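Local coordinates for protein tyrosyl-DNA phosphodiesterase 2 (PDB 4F1H) that belongs to the endonuclease/exonuclease/phosphatase family with a DNase I-like fold and is modelled here with a magnesium ion and DNA, at residues Ser8-Gly13 with Leu40-Pro45; Ala141-Ile146 with Ser212-Pro217; Gly164-Gly169 with Arg207-Ser212. One frame throughout, in Å; residues are numbered along the deposited sequence.

Contact 1: residues Ser8-Gly13 with Leu40-Pro45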
ATOM      1  N   SER B   8      13.237 -10.446  15.657  1.00 14.31           N
ATOM      2  CA  SER B   8      11.796 -10.709  15.522  1.00 11.98           C
ATOM      3  C   SER B   8      11.676 -11.996  14.717  1.00 15.69           C
ATOM      4  O   SER B   8      12.371 -12.201  13.701  1.00 16.47           O
ATOM      5  CB  SER B   8      11.101  -9.573  14.750  1.00 15.23           C
ATOM      6  OG  SER B   8       9.690  -9.809  14.633  1.00 15.47           O
ATOM      7  N   TRP B   9      10.812 -12.898  15.156  1.00 14.15           N
ATOM      8  CA  TRP B   9      10.741 -14.216  14.494  1.00 13.13           C
ATOM      9  C   TRP B   9       9.400 -14.888  14.728  1.00 13.56           C
ATOM     10  O   TRP B   9       8.967 -15.063  15.877  1.00 13.45           O
ATOM     11  CB  TRP B   9      11.855 -15.107  15.034  1.00 14.49           C
ATOM     12  CG  TRP B   9      12.381 -16.159  14.091  1.00 12.99           C
ATOM     13  CD1 TRP B   9      11.751 -16.752  13.022  1.00 15.83           C
ATOM     14  CD2 TRP B   9      13.705 -16.713  14.141  1.00 14.98           C
ATOM     15  NE1 TRP B   9      12.617 -17.667  12.414  1.00 16.37           N
ATOM     16  CE2 TRP B   9      13.796 -17.678  13.114  1.00 14.65           C
ATOM     17  CE3 TRP B   9      14.788 -16.526  14.999  1.00 17.04           C
ATOM     18  CZ2 TRP B   9      14.969 -18.413  12.857  1.00 15.30           C
ATOM     19  CZ3 TRP B   9      15.978 -17.291  14.760  1.00 17.43           C
ATOM     20  CH2 TRP B   9      16.033 -18.214  13.691  1.00 16.54           C
ATOM     21  N   ASN B  10       8.749 -15.316  13.639  1.00 12.84           N
ATOM     22  CA  ASN B  10       7.601 -16.209  13.769  1.00 12.15           C
ATOM     23  C   ASN B  10       8.187 -17.626  13.844  1.00 14.31           C
ATOM     24  O   ASN B  10       8.802 -18.113  12.882  1.00 14.60           O
ATOM     25  CB  ASN B  10       6.676 -16.023  12.535  1.00 12.82           C
ATOM     26  CG  ASN B  10       5.510 -16.984  12.529  1.00 16.02           C
ATOM     27  OD1 ASN B  10       5.629 -18.117  12.992  1.00 15.28           O
ATOM     28  ND2 ASN B  10       4.382 -16.557  11.970  1.00 18.71           N
ATOM     29  N   VAL B  11       7.978 -18.278  15.000  1.00 11.82           N
ATOM     30  CA  VAL B  11       8.615 -19.567  15.308  1.00 12.10           C
ATOM     31  C   VAL B  11       7.872 -20.768  14.757  1.00 15.23           C
ATOM     32  O   VAL B  11       8.344 -21.899  14.902  1.00 16.62           O
ATOM     33  CB  VAL B  11       8.878 -19.740  16.833  1.00 14.47           C
ATOM     34  CG1 VAL B  11       9.665 -18.508  17.338  1.00 17.46           C
ATOM     35  CG2 VAL B  11       7.536 -19.893  17.628  1.00 16.95           C
ATOM     36  N   ASP B  12       6.708 -20.526  14.146  1.00 15.74           N
ATOM     37  CA  ASP B  12       5.937 -21.603  13.505  1.00 15.44           C
ATOM     38  C   ASP B  12       5.578 -22.709  14.517  1.00 19.01           C
ATOM     39  O   ASP B  12       5.765 -23.893  14.254  1.00 18.69           O
ATOM     40  CB  ASP B  12       6.652 -22.206  12.303  1.00 16.75           C
ATOM     41  CG  ASP B  12       5.726 -23.018  11.403  1.00 27.52           C
ATOM     42  OD1 ASP B  12       4.492 -23.019  11.624  1.00 29.72           O
ATOM     43  OD2 ASP B  12       6.235 -23.638  10.453  1.00 29.30           O
ATOM     44  N   GLY B  13       5.011 -22.306  15.643  1.00 16.91           N
ATOM     45  CA  GLY B  13       4.546 -23.241  16.652  1.00 17.71           C
ATOM     46  C   GLY B  13       3.413 -24.155  16.205  1.00 18.91           C
ATOM     47  O   GLY B  13       3.166 -25.174  16.853  1.00 20.94           O
ATOM     48  N   LEU B  40       8.328 -12.349  19.272  1.00 14.01           N
ATOM     49  CA  LEU B  40       8.079 -13.689  18.713  1.00 11.98           C
ATOM     50  C   LEU B  40       6.640 -13.822  18.343  1.00 13.26           C
ATOM     51  O   LEU B  40       5.752 -13.229  18.989  1.00 13.96           O
ATOM     52  CB  LEU B  40       8.434 -14.784  19.717  1.00 14.64           C
ATOM     53  CG  LEU B  40       9.923 -14.835  20.084  1.00 15.50           C
ATOM     54  CD1 LEU B  40      10.192 -15.852  21.199  1.00 21.00           C
ATOM     55  CD2 LEU B  40      10.756 -15.166  18.870  1.00 18.64           C
ATOM     56  N   GLN B  41       6.404 -14.581  17.277  1.00 12.39           N
ATOM     57  CA  GLN B  41       5.021 -14.879  16.895  1.00 11.95           C
ATOM     58  C   GLN B  41       4.785 -16.372  16.755  1.00 15.33           C
ATOM     59  O   GLN B  41       5.719 -17.135  16.519  1.00 14.50           O
ATOM     60  CB  GLN B  41       4.603 -14.105  15.613  1.00 14.30           C
ATOM     61  CG  GLN B  41       4.846 -12.593  15.723  1.00 12.85           C
ATOM     62  CD  GLN B  41       6.305 -12.244  15.387  1.00 15.65           C
ATOM     63  OE1 GLN B  41       6.918 -12.863  14.500  1.00 16.06           O
ATOM     64  NE2 GLN B  41       6.866 -11.287  16.103  1.00 13.68           N
ATOM     65  N   GLU B  42       3.531 -16.792  16.950  1.00 13.34           N
ATOM     66  CA  GLU B  42       3.139 -18.195  16.829  1.00 13.16           C
ATOM     67  C   GLU B  42       3.877 -19.093  17.826  1.00 14.93           C
ATOM     68  O   GLU B  42       4.208 -20.258  17.543  1.00 16.58           O
ATOM     69  CB  GLU B  42       3.257 -18.648  15.370  1.00 18.04           C
ATOM     70  CG  GLU B  42       2.212 -19.656  14.979  1.00 26.42           C
ATOM     71  CD  GLU B  42       2.308 -20.041  13.512  1.00 21.92           C
ATOM     72  OE1 GLU B  42       2.642 -21.208  13.274  1.00 23.40           O
ATOM     73  OE2 GLU B  42       2.043 -19.167  12.632  1.00 25.97           O
ATOM     74  N   LEU B  43       4.086 -18.552  19.028  1.00 13.97           N
ATOM     75  CA  LEU B  43       4.449 -19.406  20.172  1.00 15.57           C
ATOM     76  C   LEU B  43       3.256 -20.299  20.501  1.00 17.88           C
ATOM     77  O   LEU B  43       2.100 -19.924  20.261  1.00 16.67           O
ATOM     78  CB  LEU B  43       4.712 -18.527  21.383  1.00 14.39           C
ATOM     79  CG  LEU B  43       5.982 -17.686  21.253  1.00 15.20           C
ATOM     80  CD1 LEU B  43       5.974 -16.636  22.335  1.00 15.92           C
ATOM     81  CD2 LEU B  43       7.171 -18.551  21.389  1.00 15.43           C
ATOM     82  N   ILE B  44       3.528 -21.485  21.032  1.00 17.03           N
ATOM     83  CA  ILE B  44       2.501 -22.294  21.696  1.00 16.89           C
ATOM     84  C   ILE B  44       3.012 -22.598  23.089  1.00 19.18           C
ATOM     85  O   ILE B  44       4.212 -22.444  23.358  1.00 17.76           O
ATOM     86  CB  ILE B  44       2.171 -23.584  20.928  1.00 16.43           C
ATOM     87  CG1 ILE B  44       3.388 -24.498  20.839  1.00 18.33           C
ATOM     88  CG2 ILE B  44       1.604 -23.277  19.531  1.00 19.19           C
ATOM     89  CD1 ILE B  44       3.051 -25.887  20.252  1.00 23.39           C
ATOM     90  N   PRO B  45       2.122 -22.999  24.007  1.00 19.51           N
ATOM     91  CA  PRO B  45       2.597 -23.177  25.388  1.00 19.86           C
ATOM     92  C   PRO B  45       3.814 -24.132  25.547  1.00 18.87           C
ATOM     93  O   PRO B  45       4.701 -23.786  26.327  1.00 21.53           O
ATOM     94  CB  PRO B  45       1.357 -23.741  26.102  1.00 21.39           C
ATOM     95  CG  PRO B  45       0.203 -23.097  25.354  1.00 19.78           C
ATOM     96  CD  PRO B  45       0.649 -23.103  23.897  1.00 18.06           C
TER
HETATM   97  O   HOH W   1       8.618 -11.542  12.885  1.00 17.53           O

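Contact 2: residues Ala141-Ile146 with Ser212-Pro217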
ATOM      1  N   ALA B 141       1.924   7.088  20.287  1.00 21.00           N
ATOM      2  CA  ALA B 141       2.746   6.681  21.415  1.00 23.14           C
ATOM      3  C   ALA B 141       3.372   7.934  22.047  1.00 23.65           C
ATOM      4  O   ALA B 141       3.612   8.914  21.341  1.00 24.94           O
ATOM      5  CB  ALA B 141       3.846   5.732  20.924  1.00 20.48           C
ATOM      6  N   PRO B 142       3.651   7.884  23.362  1.00 24.82           N
ATOM      7  CA  PRO B 142       4.210   9.043  24.090  1.00 28.92           C
ATOM      8  C   PRO B 142       5.389   9.689  23.356  1.00 32.49           C
ATOM      9  O   PRO B 142       6.272   8.986  22.849  1.00 25.02           O
ATOM     10  CB  PRO B 142       4.693   8.425  25.412  1.00 29.33           C
ATOM     11  CG  PRO B 142       3.824   7.246  25.622  1.00 32.58           C
ATOM     12  CD  PRO B 142       3.499   6.707  24.237  1.00 29.24           C
ATOM     13  N   GLU B 143       5.397  11.023  23.318  1.00 32.99           N
ATOM     14  CA  GLU B 143       6.424  11.794  22.630  1.00 39.10           C
ATOM     15  C   GLU B 143       7.845  11.481  23.063  1.00 28.93           C
ATOM     16  O   GLU B 143       8.786  11.695  22.296  1.00 31.33           O
ATOM     17  CB  GLU B 143       6.203  13.278  22.874  1.00 48.41           C
ATOM     18  CG  GLU B 143       5.083  13.889  22.082  1.00 57.26           C
ATOM     19  CD  GLU B 143       5.347  15.355  21.806  1.00 62.11           C
ATOM     20  OE1 GLU B 143       6.106  15.976  22.593  1.00 55.80           O
ATOM     21  OE2 GLU B 143       4.813  15.871  20.797  1.00 64.17           O
ATOM     22  N   ASP B 144       8.008  11.009  24.295  1.00 25.20           N
ATOM     23  CA  ASP B 144       9.340  10.759  24.811  1.00 27.62           C
ATOM     24  C   ASP B 144       9.823   9.326  24.592  1.00 24.61           C
ATOM     25  O   ASP B 144      10.890   8.956  25.081  1.00 24.04           O
ATOM     26  CB  ASP B 144       9.445  11.152  26.292  1.00 27.56           C
ATOM     27  CG  ASP B 144       8.488  10.370  27.187  1.00 34.96           C
ATOM     28  OD1 ASP B 144       7.519   9.765  26.667  1.00 35.23           O
ATOM     29  OD2 ASP B 144       8.697  10.376  28.420  1.00 45.60           O
ATOM     30  N   ALA B 145       9.060   8.535  23.828  1.00 25.46           N
ATOM     31  CA  ALA B 145       9.467   7.156  23.551  1.00 23.02           C
ATOM     32  C   ALA B 145       9.921   6.998  22.108  1.00 20.08           C
ATOM     33  O   ALA B 145       9.348   7.631  21.195  1.00 20.80           O
ATOM     34  CB  ALA B 145       8.318   6.160  23.819  1.00 24.95           C
ATOM     35  N   ILE B 146      10.929   6.139  21.922  1.00 20.54           N
ATOM     36  CA  ILE B 146      11.245   5.574  20.607  1.00 17.90           C
ATOM     37  C   ILE B 146      10.264   4.400  20.451  1.00 20.40           C
ATOM     38  O   ILE B 146      10.160   3.581  21.378  1.00 20.15           O
ATOM     39  CB  ILE B 146      12.671   5.031  20.599  1.00 22.35           C
ATOM     40  CG1 ILE B 146      13.663   6.192  20.784  1.00 21.53           C
ATOM     41  CG2 ILE B 146      12.974   4.275  19.284  1.00 22.22           C
ATOM     42  CD1 ILE B 146      15.083   5.717  21.129  1.00 24.80           C
ATOM     43  N   SER B 212      10.979   7.827  15.945  1.00 20.69           N
ATOM     44  CA  SER B 212      11.820   8.435  16.975  1.00 22.70           C
ATOM     45  C   SER B 212      10.993   9.072  18.079  1.00 23.51           C
ATOM     46  O   SER B 212       9.776   9.228  17.964  1.00 23.59           O
ATOM     47  CB  SER B 212      12.738   9.509  16.376  1.00 25.80           C
ATOM     48  OG  SER B 212      13.505   8.983  15.317  1.00 31.79           O
ATOM     49  N   ALA B 213      11.682   9.441  19.155  1.00 21.60           N
ATOM     50  CA  ALA B 213      11.092  10.250  20.228  1.00 21.77           C
ATOM     51  C   ALA B 213      11.382  11.687  19.828  1.00 34.74           C
ATOM     52  O   ALA B 213      12.479  11.962  19.324  1.00 33.88           O
ATOM     53  CB  ALA B 213      11.808   9.961  21.547  1.00 22.77           C
ATOM     54  N   LYS B 214      10.424  12.592  20.052  1.00 35.97           N
ATOM     55  CA  LYS B 214      10.665  14.048  19.915  1.00 44.88           C
ATOM     56  C   LYS B 214      11.681  14.615  20.912  1.00 47.76           C
ATOM     57  O   LYS B 214      12.307  15.650  20.653  1.00 55.78           O
ATOM     58  CB  LYS B 214       9.364  14.824  20.102  1.00 49.71           C
ATOM     59  CG  LYS B 214       8.220  14.363  19.244  1.00 54.03           C
ATOM     60  CD  LYS B 214       8.330  14.914  17.840  1.00 63.04           C
ATOM     61  CE  LYS B 214       7.029  14.694  17.082  1.00 70.83           C
ATOM     62  NZ  LYS B 214       7.040  15.274  15.704  1.00 73.82           N
ATOM     63  N   THR B 215      11.829  13.942  22.054  1.00 40.04           N
ATOM     64  CA  THR B 215      12.650  14.430  23.168  1.00 41.43           C
ATOM     65  C   THR B 215      14.131  14.056  23.060  1.00 44.18           C
ATOM     66  O   THR B 215      14.931  14.375  23.945  1.00 51.48           O
ATOM     67  CB  THR B 215      12.100  13.882  24.501  1.00 39.49           C
ATOM     68  OG1 THR B 215      12.168  12.443  24.503  1.00 38.33           O
ATOM     69  CG2 THR B 215      10.647  14.322  24.692  1.00 37.43           C
ATOM     70  N   ALA B 216      14.491  13.373  21.976  1.00 37.11           N
ATOM     71  CA  ALA B 216      15.847  12.860  21.798  1.00 37.99           C
ATOM     72  C   ALA B 216      16.249  13.029  20.329  1.00 36.81           C
ATOM     73  O   ALA B 216      15.382  13.270  19.476  1.00 37.14           O
ATOM     74  CB  ALA B 216      15.902  11.391  22.215  1.00 38.43           C
ATOM     75  N   PRO B 217      17.555  12.921  20.014  1.00 41.94           N
ATOM     76  CA  PRO B 217      17.920  12.992  18.589  1.00 43.39           C
ATOM     77  C   PRO B 217      17.315  11.811  17.837  1.00 41.06           C
ATOM     78  O   PRO B 217      17.129  10.759  18.454  1.00 35.16           O
ATOM     79  CB  PRO B 217      19.450  12.855  18.605  1.00 48.37           C
ATOM     80  CG  PRO B 217      19.865  13.214  20.007  1.00 46.69           C
ATOM     81  CD  PRO B 217      18.734  12.764  20.887  1.00 41.12           C
TER

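Contact 3: residues Gly164-Gly169 with Arg207-Ser212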
ATOM      1  N   GLY B 164      -2.724   4.251   2.710  1.00 30.28           N
ATOM      2  CA  GLY B 164      -2.137   5.565   2.692  1.00 40.99           C
ATOM      3  C   GLY B 164      -0.660   5.632   3.003  1.00 44.52           C
ATOM      4  O   GLY B 164      -0.105   6.726   3.159  1.00 49.17           O
ATOM      5  N   GLY B 165      -0.015   4.473   3.086  1.00 36.94           N
ATOM      6  CA  GLY B 165       1.408   4.447   3.385  1.00 30.12           C
ATOM      7  C   GLY B 165       1.645   4.603   4.886  1.00 27.11           C
ATOM      8  O   GLY B 165       0.694   4.728   5.681  1.00 31.67           O
ATOM      9  N   LEU B 166       2.919   4.569   5.275  1.00 27.92           N
ATOM     10  CA  LEU B 166       3.287   4.757   6.674  1.00 24.14           C
ATOM     11  C   LEU B 166       3.135   6.232   7.013  1.00 30.20           C
ATOM     12  O   LEU B 166       3.400   7.086   6.178  1.00 32.82           O
ATOM     13  CB  LEU B 166       4.739   4.327   6.921  1.00 23.80           C
ATOM     14  CG  LEU B 166       5.061   2.872   6.581  1.00 26.03           C
ATOM     15  CD1 LEU B 166       6.525   2.595   6.854  1.00 25.38           C
ATOM     16  CD2 LEU B 166       4.178   1.964   7.417  1.00 21.88           C
ATOM     17  N   PRO B 167       2.704   6.530   8.242  1.00 26.94           N
ATOM     18  CA  PRO B 167       2.531   7.931   8.664  1.00 29.41           C
ATOM     19  C   PRO B 167       3.844   8.681   8.720  1.00 27.97           C
ATOM     20  O   PRO B 167       4.906   8.085   8.872  1.00 28.46           O
ATOM     21  CB  PRO B 167       2.001   7.809  10.094  1.00 29.79           C
ATOM     22  CG  PRO B 167       1.542   6.401  10.253  1.00 33.16           C
ATOM     23  CD  PRO B 167       2.367   5.578   9.314  1.00 31.69           C
ATOM     24  N   ALA B 168       3.783  10.010   8.624  1.00 28.41           N
ATOM     25  CA  ALA B 168       5.010  10.810   8.706  1.00 32.01           C
ATOM     26  C   ALA B 168       5.753  10.509  10.011  1.00 28.31           C
ATOM     27  O   ALA B 168       5.119  10.398  11.070  1.00 32.54           O
ATOM     28  CB  ALA B 168       4.680  12.291   8.604  1.00 38.21           C
ATOM     29  N   GLY B 169       7.077  10.344   9.937  1.00 27.12           N
ATOM     30  CA  GLY B 169       7.879  10.052  11.126  1.00 24.58           C
ATOM     31  C   GLY B 169       8.079   8.548  11.339  1.00 24.87           C
ATOM     32  O   GLY B 169       8.868   8.134  12.208  1.00 23.25           O
ATOM     33  N   ARG B 207       8.319  -7.500   9.262  1.00 14.25           N
ATOM     34  CA  ARG B 207       8.701  -6.104   9.077  1.00 14.98           C
ATOM     35  C   ARG B 207       8.872  -5.403  10.396  1.00 16.69           C
ATOM     36  O   ARG B 207       8.266  -5.796  11.399  1.00 15.55           O
ATOM     37  CB  ARG B 207       7.659  -5.324   8.238  1.00 16.83           C
ATOM     38  CG  ARG B 207       7.301  -5.995   6.894  1.00 16.50           C
ATOM     39  CD  ARG B 207       6.410  -5.092   6.026  1.00 15.56           C
ATOM     40  NE  ARG B 207       6.185  -5.791   4.767  1.00 18.30           N
ATOM     41  CZ  ARG B 207       5.777  -5.230   3.624  1.00 22.43           C
ATOM     42  NH1 ARG B 207       5.495  -3.929   3.557  1.00 21.92           N
ATOM     43  NH2 ARG B 207       5.652  -5.997   2.539  1.00 21.32           N
ATOM     44  N   ILE B 208       9.709  -4.369  10.391  1.00 16.05           N
ATOM     45  CA  ILE B 208       9.967  -3.540  11.578  1.00 14.79           C
ATOM     46  C   ILE B 208       9.632  -2.104  11.230  1.00 18.33           C
ATOM     47  O   ILE B 208      10.124  -1.576  10.198  1.00 18.08           O
ATOM     48  CB  ILE B 208      11.456  -3.570  11.962  1.00 16.64           C
ATOM     49  CG1 ILE B 208      11.923  -5.019  12.134  1.00 20.32           C
ATOM     50  CG2 ILE B 208      11.722  -2.734  13.200  1.00 19.48           C
ATOM     51  CD1 ILE B 208      13.458  -5.139  12.240  1.00 23.64           C
ATOM     52  N   PHE B 209       8.820  -1.465  12.078  1.00 17.70           N
ATOM     53  CA  PHE B 209       8.454  -0.030  11.931  1.00 16.15           C
ATOM     54  C   PHE B 209       9.102   0.739  13.071  1.00 17.72           C
ATOM     55  O   PHE B 209       9.102   0.282  14.222  1.00 19.86           O
ATOM     56  CB  PHE B 209       6.925   0.154  11.939  1.00 15.03           C
ATOM     57  CG  PHE B 209       6.207  -0.587  10.821  1.00 18.30           C
ATOM     58  CD1 PHE B 209       6.785  -0.723   9.556  1.00 22.82           C
ATOM     59  CD2 PHE B 209       4.966  -1.176  11.064  1.00 21.08           C
ATOM     60  CE1 PHE B 209       6.121  -1.421   8.540  1.00 23.24           C
ATOM     61  CE2 PHE B 209       4.285  -1.856  10.054  1.00 23.90           C
ATOM     62  CZ  PHE B 209       4.879  -1.996   8.794  1.00 20.64           C
ATOM     63  N   LEU B 210       9.675   1.898  12.756  1.00 18.19           N
ATOM     64  CA  LEU B 210      10.439   2.684  13.721  1.00 18.27           C
ATOM     65  C   LEU B 210       9.939   4.113  13.749  1.00 19.67           C
ATOM     66  O   LEU B 210       9.711   4.712  12.699  1.00 21.16           O
ATOM     67  CB  LEU B 210      11.932   2.647  13.345  1.00 16.55           C
ATOM     68  CG  LEU B 210      12.835   3.624  14.104  1.00 21.41           C
ATOM     69  CD1 LEU B 210      12.948   3.207  15.599  1.00 21.05           C
ATOM     70  CD2 LEU B 210      14.235   3.696  13.463  1.00 21.03           C
ATOM     71  N   ARG B 211       9.738   4.655  14.950  1.00 19.72           N
ATOM     72  CA  ARG B 211       9.455   6.089  15.114  1.00 18.00           C
ATOM     73  C   ARG B 211      10.380   6.652  16.197  1.00 21.09           C
ATOM     74  O   ARG B 211      10.604   6.013  17.240  1.00 20.34           O
ATOM     75  CB  ARG B 211       7.991   6.317  15.512  1.00 18.05           C
ATOM     76  CG  ARG B 211       7.588   7.805  15.430  1.00 18.91           C
ATOM     77  CD  ARG B 211       6.469   8.092  16.415  1.00 21.22           C
ATOM     78  NE  ARG B 211       7.016   8.237  17.755  1.00 22.05           N
ATOM     79  CZ  ARG B 211       6.289   8.469  18.842  1.00 24.14           C
ATOM     80  NH1 ARG B 211       6.889   8.610  20.008  1.00 21.95           N
ATOM     81  NH2 ARG B 211       4.971   8.543  18.759  1.00 22.44           N
ATOM     82  N   SER B 212      10.979   7.827  15.945  1.00 20.69           N
ATOM     83  CA  SER B 212      11.820   8.435  16.975  1.00 22.70           C
ATOM     84  C   SER B 212      10.993   9.072  18.079  1.00 23.51           C
ATOM     85  O   SER B 212       9.776   9.228  17.964  1.00 23.59           O
ATOM     86  CB  SER B 212      12.738   9.509  16.376  1.00 25.80           C
ATOM     87  OG  SER B 212      13.505   8.983  15.317  1.00 31.79           O
TER
HETATM   88  O   HOH W   2      10.434   9.662  13.741  1.00 27.52           O

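Contact 1: residues Ser8-Gly13 with Leu40-Pro45
L40 touches two side chains of 8-13 with one methyl, CD2: W9 CB at 4.0 Å and V11 CG1, just past the strand end, at 3.8 Å; helices 19-33 and 45-54 close over this face. On the other face, beside N10, lies Q41, whose chain bends at chi2 (83°) and doubles back toward S8. A water 2.7 Å from Q41 OE1 links it to S8 OG. The Q41 backbone straddles N10: Q41 N donates to W9 O (3.0 Å), and V11 N donates to Q41 O (3.0 Å). This is parallel pairing between the two strands of a beta-alpha-beta unit, strands 4-10 and 37-43 joined through helix 19-33, inside one sheet of the DNase I-like sandwich. Q41 NE2 is taken by T114, while N10 ND2 donates to D152 OD2. N10 OD1, over E42 CB, accepts a hydrogen bond from D12 N, an Asx turn. At E42, close to the magnesium ion, the chain turns a corner, and E42 with L43 forms a G1 beta bulge opposite F69. The E42 and D12 side chains run side by side with their carboxylate planes 83° apart; E42 OE1 and D12 OD1, 3.1 Å apart, are two acceptors and not hydrogen-bonded, an approach the metal may help to offset. G13 N donates to E42 O (2.9 Å); a CB here would point toward E42 and collide with its O, which suits glycine. L43 touches V11 CG2 through CD2, and I44 lays CD1 3.5 Å from G13 O.

Contact 2: residues Ala141-Ile146 with Ser212-Pro217
T215 and D144 meet where two type I turns, P142 to A145 and A213 to A216, come together. From the backbone, T215 CB first approaches D144 CA at 4.2 Å. There the side chain forks: the hydroxyl OG1 stands between the backbone N and the carbonyl carbon (chi1 62°) and comes 3.3 Å from D144 CA, while the methyl CG2 rests against D144 CB at 3.7 Å. Both arms lie against the same side of the D144 CA-CB bond, a place that suits a small beta-branched residue at the surface. D144's carboxylate leads off the other way, to a salt bridge with K109. One step back, K214 N gives a weak hydrogen bond to E143 O (2.9 Å, 129° at the hydrogen), and the aliphatic K214 CG lies 4.0 Å from E143 CD. Their charged ends, E143 OE2 and K214 NZ, remain 5.6 Å apart, so any attraction is long-range. Deeper in, A213 CB is 3.4 Å from A145 O and also faces I146 CG1; the short alanine side chain suits so close an approach to the A145 carbonyl. The first turn carries the chain from helix 124-140 into strand 145-150, which runs beside strand 108-114, and the second lies between strands 202-211 and 220-227.

Contact 3: residues Gly164-Gly169 with Arg207-Ser212
L166 reaches over the ring of F209 with a single methyl. Its CG stands anti to the carbonyl carbon (chi1 -59°), and CD1 runs on in the extended direction, anti to CA, which turns the other branch, CD2, over one face of the ring, 4.3 Å from the F209 centroid and 18° off the ring normal. The methyl is displaced toward the rim, with F209 CE1 as its nearest carbon at 4.1 Å. The two side chains cross at about a right angle, so this is a CH-pi contact of a branch tip on an aromatic face; a flat buried ring and a forked aliphatic chain suit it well. L166 and F209 also touch helix 124-140, through L135 and I138 respectively.

Further along, G169 O lies 3.5 Å from R211 CG. R211 starts out with CG anti to the backbone N, then folds at chi3 (79°), bending the guanidinium toward the carbonyl of the next residue: R211 NE donates to S212 O at 2.9 Å, tilted from the guanidinium plane. Its NH1 and NH2 go on to the carbonyls of A141, P142 and A145, so one arginine gathers several backbone oxygens. A water completes the joint, donating to G169 O (2.7 Å) and accepting from S212 N (2.9 Å). G164, G165 and G169 all have positive phi, which glycine takes readily, and G164 is the C-prime residue of a Schellman motif ending helix 157-161. Such a loop, leading into short strand 170-172 antiparallel to strand 202-211, fits the alpha/beta sandwich of the DNase I-like fold, in which helices pack on the sheets' outer faces.

Contact 1 is almost wholly buried and joins neighbouring parallel strands of one sheet beside the magnesium ion, whereas contacts 2 and 3 are only partly buried and belong to the other sheet, across the chain's centre. The centres of contacts 1 and 2 are about 29 Å apart. Contacts 2 and 3 adjoin, sharing S212; contact 2 includes the start of strand 145-150 and contact 3 the end of its antiparallel neighbour 202-211, and I146 CG2 packs on L210 CD1 between them. Their chemistry follows place: regular backbone bonds and clustered polar groups in contact 1, turn-to-turn packing with one weak bond in contact 2, and a methyl-on-ring contact with a water bridge in contact 3.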